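Local coordinates for protein MarR family transcriptional regulator (Staphylococcus epidermidis, PDB 5HLI) that acts as a redox-sensing MarR-family transcription factor, a dimeric winged-helix regulator captured here with a disulfide joining its two subunits, at the interface of chains A and B. Coordinates in Å, arbitrary orientation; residue numbers count along the deposited sequence, not the author numbering. Chains: chain A/B, MarR family transcriptional regulator.

Contacts 1 and 2 are adjoining patches of the two-fold symmetric dimer interface, with the centres of their C-alpha atoms about 8 Å apart. They share A:Phe26 and B:Ala19, so the long first helices of both chains (2-36 in A, 2-34 in B) run through each. Contact 1 adds the C-terminal helix 136-147 of B and the intersubunit disulfide; contact 2 adds the C-terminal helix 126-147 of A. Through the shared residues the oxidised cysteine pair adjoins the packed, largely apolar dimer core, through which disulfide formation could plausibly influence the arrangement of the two subunits; the two-fold gives each patch a twin with the chains exchanged.

Contact 1: the interface of chains A and B. Residues chain A 22, 25-26, 119; chain B 16, 19, 139, 143.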
loop_
_atom_site.group_PDB
_atom_site.type_symbol
_atom_site.label_atom_id
_atom_site.label_comp_id
_atom_site.label_asym_id
_atom_site.label_seq_id
_atom_site.Cartn_x
_atom_site.Cartn_y
_atom_site.Cartn_z
ATOM N N VAL A 22 -0.225 -1.506 -7.590
ATOM C CA VAL A 22 0.682 -2.641 -7.465
ATOM C C VAL A 22 1.234 -2.744 -6.045
ATOM O O VAL A 22 1.475 -3.852 -5.551
ATOM C CB VAL A 22 1.809 -2.564 -8.514
ATOM C CG1 VAL A 22 2.687 -1.353 -8.292
ATOM C CG2 VAL A 22 2.645 -3.836 -8.496
ATOM N N LEU A 25 -0.990 -4.817 -4.062
ATOM C CA LEU A 25 -0.845 -6.248 -4.309
ATOM C C LEU A 25 0.349 -6.816 -3.553
ATOM O O LEU A 25 0.287 -7.938 -3.033
ATOM C CB LEU A 25 -0.713 -6.513 -5.808
ATOM C CG LEU A 25 -1.932 -6.140 -6.652
ATOM C CD1 LEU A 25 -1.654 -6.387 -8.122
ATOM C CD2 LEU A 25 -3.154 -6.921 -6.195
ATOM N N PHE A 26 1.450 -6.063 -3.487
ATOM C CA PHE A 26 2.556 -6.458 -2.622
ATOM C C PHE A 26 2.111 -6.524 -1.167
ATOM O O PHE A 26 2.497 -7.440 -0.431
ATOM C CB PHE A 26 3.725 -5.488 -2.775
ATOM C CG PHE A 26 4.554 -5.718 -4.006
ATOM C CD1 PHE A 26 5.319 -6.865 -4.138
ATOM C CD2 PHE A 26 4.584 -4.779 -5.023
ATOM C CE1 PHE A 26 6.088 -7.078 -5.268
ATOM C CE2 PHE A 26 5.354 -4.982 -6.152
ATOM C CZ PHE A 26 6.108 -6.134 -6.274
ATOM N N CYS A 119 7.812 -12.928 -3.688
ATOM C CA CYS A 119 6.988 -11.800 -4.109
ATOM C C CYS A 119 7.323 -11.352 -5.526
ATOM O O CYS A 119 6.471 -10.777 -6.212
ATOM C CB CYS A 119 7.153 -10.643 -3.123
ATOM S SG CYS A 119 8.859 -10.089 -2.906
ATOM N N CYS B 16 10.225 -5.574 -2.380
ATOM C CA CYS B 16 8.843 -5.791 -1.970
ATOM C C CYS B 16 8.522 -5.084 -0.662
ATOM O O CYS B 16 7.381 -4.655 -0.460
ATOM C CB CYS B 16 8.566 -7.285 -1.863
ATOM S SG CYS B 16 8.768 -8.139 -3.438
ATOM N N ALA B 19 7.869 -1.405 -1.569
ATOM C CA ALA B 19 6.504 -1.253 -2.064
ATOM C C ALA B 19 5.488 -1.426 -0.943
ATOM O O ALA B 19 4.453 -0.750 -0.922
ATOM C CB ALA B 19 6.240 -2.258 -3.186
ATOM N N LEU B 139 3.892 -7.284 -12.972
ATOM C CA LEU B 139 3.848 -7.573 -11.543
ATOM C C LEU B 139 2.415 -7.784 -11.069
ATOM O O LEU B 139 2.165 -8.613 -10.184
ATOM C CB LEU B 139 4.512 -6.443 -10.757
ATOM C CG LEU B 139 6.036 -6.354 -10.830
ATOM C CD1 LEU B 139 6.518 -5.019 -10.286
ATOM C CD2 LEU B 139 6.671 -7.505 -10.070
ATOM N N LEU B 143 1.588 -11.136 -9.009
ATOM C CA LEU B 143 1.203 -10.970 -7.611
ATOM C C LEU B 143 -0.198 -11.508 -7.351
ATOM O O LEU B 143 -0.442 -12.143 -6.318
ATOM C CB LEU B 143 1.298 -9.498 -7.209
ATOM C CG LEU B 143 2.710 -8.952 -6.979
ATOM C CD1 LEU B 143 2.682 -7.447 -6.742
ATOM C CD2 LEU B 143 3.377 -9.669 -5.812
#
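B:Leu143, on the C-terminal helix 136-147, reaches across the dimer to lay its methyl CD1 squarely over the ring of A:Phe26, 3.5 Å from the ring centroid, in a CH-pi contact. The two side chains cross at about a right angle, and the CD1 branch stands over the centre of the aromatic face. The forked end of the leucine serves two further neighbours: CD1 also packs on CB of A:Leu25 at 3.6 Å, while CD2 lies 3.3 Å from the backbone O of A:Cys119. A flat, wide ring suits A:Phe26 because it can be used from both sides. Opposite B:Leu143, the methyl CB of B:Ala19 sits off-centre beneath the rim at CD2 (3.5 Å), small enough to let the helices come close. On that same side of the ring plane, sulfur SG of B:Cys16 lies 3.4 Å from CE1. B:Leu139 borders CZ and places its CB 3.9 Å from CG2 of A:Val22, closing the apolar patch with branched aliphatic groups. The covalent link is the disulfide between SG of B:Cys16 and SG of A:Cys119, 2.0 Å long. Its CB-SG-SG-CB torsion is near +95°, a relaxed right-handed geometry. A:Cys119 lies in the loop following helix 103-117 and holds SG between its backbone N and carbonyl carbon (chi1 57°), turned toward the first helix of the partner. The bond ties that loop of one subunit to the first helix of the other, and gives this redox sensor a covalent crosslink through which oxidation could be relayed to its DNA-binding regions.

Contact 2: the interface of chains A and B. Residues chain A 23, 26, 136, 140; chain B 15, 18-19, 22.
The small side chain of B:Ala19 sets its CB over the centre of the A:Phe136 ring, 3.9 Å from the centroid in a CH-pi contact, while the same methyl also meets A:Phe26. One alanine methyl is thus shared by the face of A:Phe136 and the ring of A:Phe26. A:Phe136 reaches it from the C-terminal helix 126-147. At the edge of its ring, in the plane, lies CG1 of B:Val22, whose side chain stands at about a right angle to that of the phenylalanine; CG2, the other branch, approaches CD1 at 3.8 Å. Beta-branching suits the valine, since both methyls border the ring, and CG2 also packs 3.7 Å from CG of A:Glu140. B:Leu15 adds a more distant aliphatic border, its CD1 4.2 Å from CD2 of A:Phe136. From the first helix of A, the CB of A:Ser23 rests 3.4 Å from the backbone O of B:Ala19, where a compact residue takes little room. The polar rim is formed by B:Ser18, whose hydroxyl OG donates a hydrogen bond to the carboxylate OE1 of A:Glu140 at 2.6 Å. The hydroxyl comes from above the carboxylate plane, 40° out of it. In B:Ser18 the OG is anti to the backbone N (chi1 179°), which carries it toward the glutamate, and the glutamate chain, extended beyond CG, runs past B:Val22 to bring its carboxylate to the hydroxyl. This patch fastens the C-terminal helix of one subunit to the first helix of the other, contributing to the dimer on which a MarR regulator's DNA binding depends.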
loop_
_atom_site.group_PDB
_atom_site.type_symbol
_atom_site.label_atom_id
_atom_site.label_comp_id
_atom_site.label_asym_id
_atom_site.label_seq_id
_atom_site.Cartn_x
_atom_site.Cartn_y
_atom_site.Cartn_z
ATOM N N SER A 23 1.424 -1.613 -5.357
ATOM C CA SER A 23 1.870 -1.674 -3.969
ATOM C C SER A 23 0.833 -2.352 -3.084
ATOM O O SER A 23 1.194 -3.037 -2.121
ATOM C CB SER A 23 2.185 -0.271 -3.445
ATOM O OG SER A 23 0.998 0.456 -3.172
ATOM N N PHE A 26 1.450 -6.063 -3.487
ATOM C CA PHE A 26 2.556 -6.458 -2.622
ATOM C C PHE A 26 2.111 -6.524 -1.167
ATOM O O PHE A 26 2.497 -7.440 -0.431
ATOM C CB PHE A 26 3.725 -5.488 -2.775
ATOM C CG PHE A 26 4.554 -5.718 -4.006
ATOM C CD1 PHE A 26 5.319 -6.865 -4.138
ATOM C CD2 PHE A 26 4.584 -4.779 -5.023
ATOM C CE1 PHE A 26 6.088 -7.078 -5.268
ATOM C CE2 PHE A 26 5.354 -4.982 -6.152
ATOM C CZ PHE A 26 6.108 -6.134 -6.274
ATOM N N PHE A 136 9.903 3.055 -6.463
ATOM C CA PHE A 136 9.374 2.887 -5.113
ATOM C C PHE A 136 10.280 3.516 -4.064
ATOM O O PHE A 136 9.800 3.917 -2.998
ATOM C CB PHE A 136 9.148 1.403 -4.816
ATOM C CG PHE A 136 7.890 0.853 -5.425
ATOM C CD1 PHE A 136 6.649 1.294 -4.993
ATOM C CD2 PHE A 136 7.944 -0.096 -6.431
ATOM C CE1 PHE A 136 5.487 0.798 -5.551
ATOM C CE2 PHE A 136 6.783 -0.599 -6.991
ATOM C CZ PHE A 136 5.553 -0.150 -6.549
ATOM N N GLU A 140 8.806 6.430 -1.571
ATOM C CA GLU A 140 9.017 6.399 -0.125
ATOM C C GLU A 140 9.462 7.761 0.397
ATOM O O GLU A 140 8.963 8.244 1.420
ATOM C CB GLU A 140 10.050 5.329 0.241
ATOM C CG GLU A 140 9.489 3.922 0.374
ATOM C CD GLU A 140 10.452 2.977 1.073
ATOM O OE1 GLU A 140 11.279 2.340 0.385
ATOM O OE2 GLU A 140 10.394 2.886 2.317
ATOM N N LEU B 15 12.963 -4.940 -2.437
ATOM C CA LEU B 15 12.030 -4.287 -3.307
ATOM C C LEU B 15 10.608 -4.389 -2.789
ATOM O O LEU B 15 9.893 -3.432 -2.761
ATOM C CB LEU B 15 12.110 -4.862 -4.713
ATOM C CG LEU B 15 11.098 -4.261 -5.660
ATOM C CD1 LEU B 15 11.074 -2.778 -5.604
ATOM C CD2 LEU B 15 11.426 -4.645 -7.059
ATOM N N SER B 18 9.928 -2.205 0.235
ATOM C CA SER B 18 9.786 -0.813 -0.181
ATOM C C SER B 18 8.375 -0.539 -0.686
ATOM O O SER B 18 7.737 0.442 -0.285
ATOM C CB SER B 18 10.820 -0.484 -1.260
ATOM O OG SER B 18 10.692 0.854 -1.706
ATOM N N ALA B 19 7.869 -1.405 -1.569
ATOM C CA ALA B 19 6.504 -1.253 -2.064
ATOM C C ALA B 19 5.488 -1.426 -0.943
ATOM O O ALA B 19 4.453 -0.750 -0.922
ATOM C CB ALA B 19 6.240 -2.258 -3.186
ATOM N N VAL B 22 5.261 1.781 0.679
ATOM C CA VAL B 22 4.579 2.732 -0.194
ATOM C C VAL B 22 3.068 2.554 -0.125
ATOM O O VAL B 22 2.318 3.536 -0.198
ATOM C CB VAL B 22 5.116 2.595 -1.634
ATOM C CG1 VAL B 22 4.189 3.260 -2.631
ATOM C CG2 VAL B 22 6.508 3.198 -1.731
#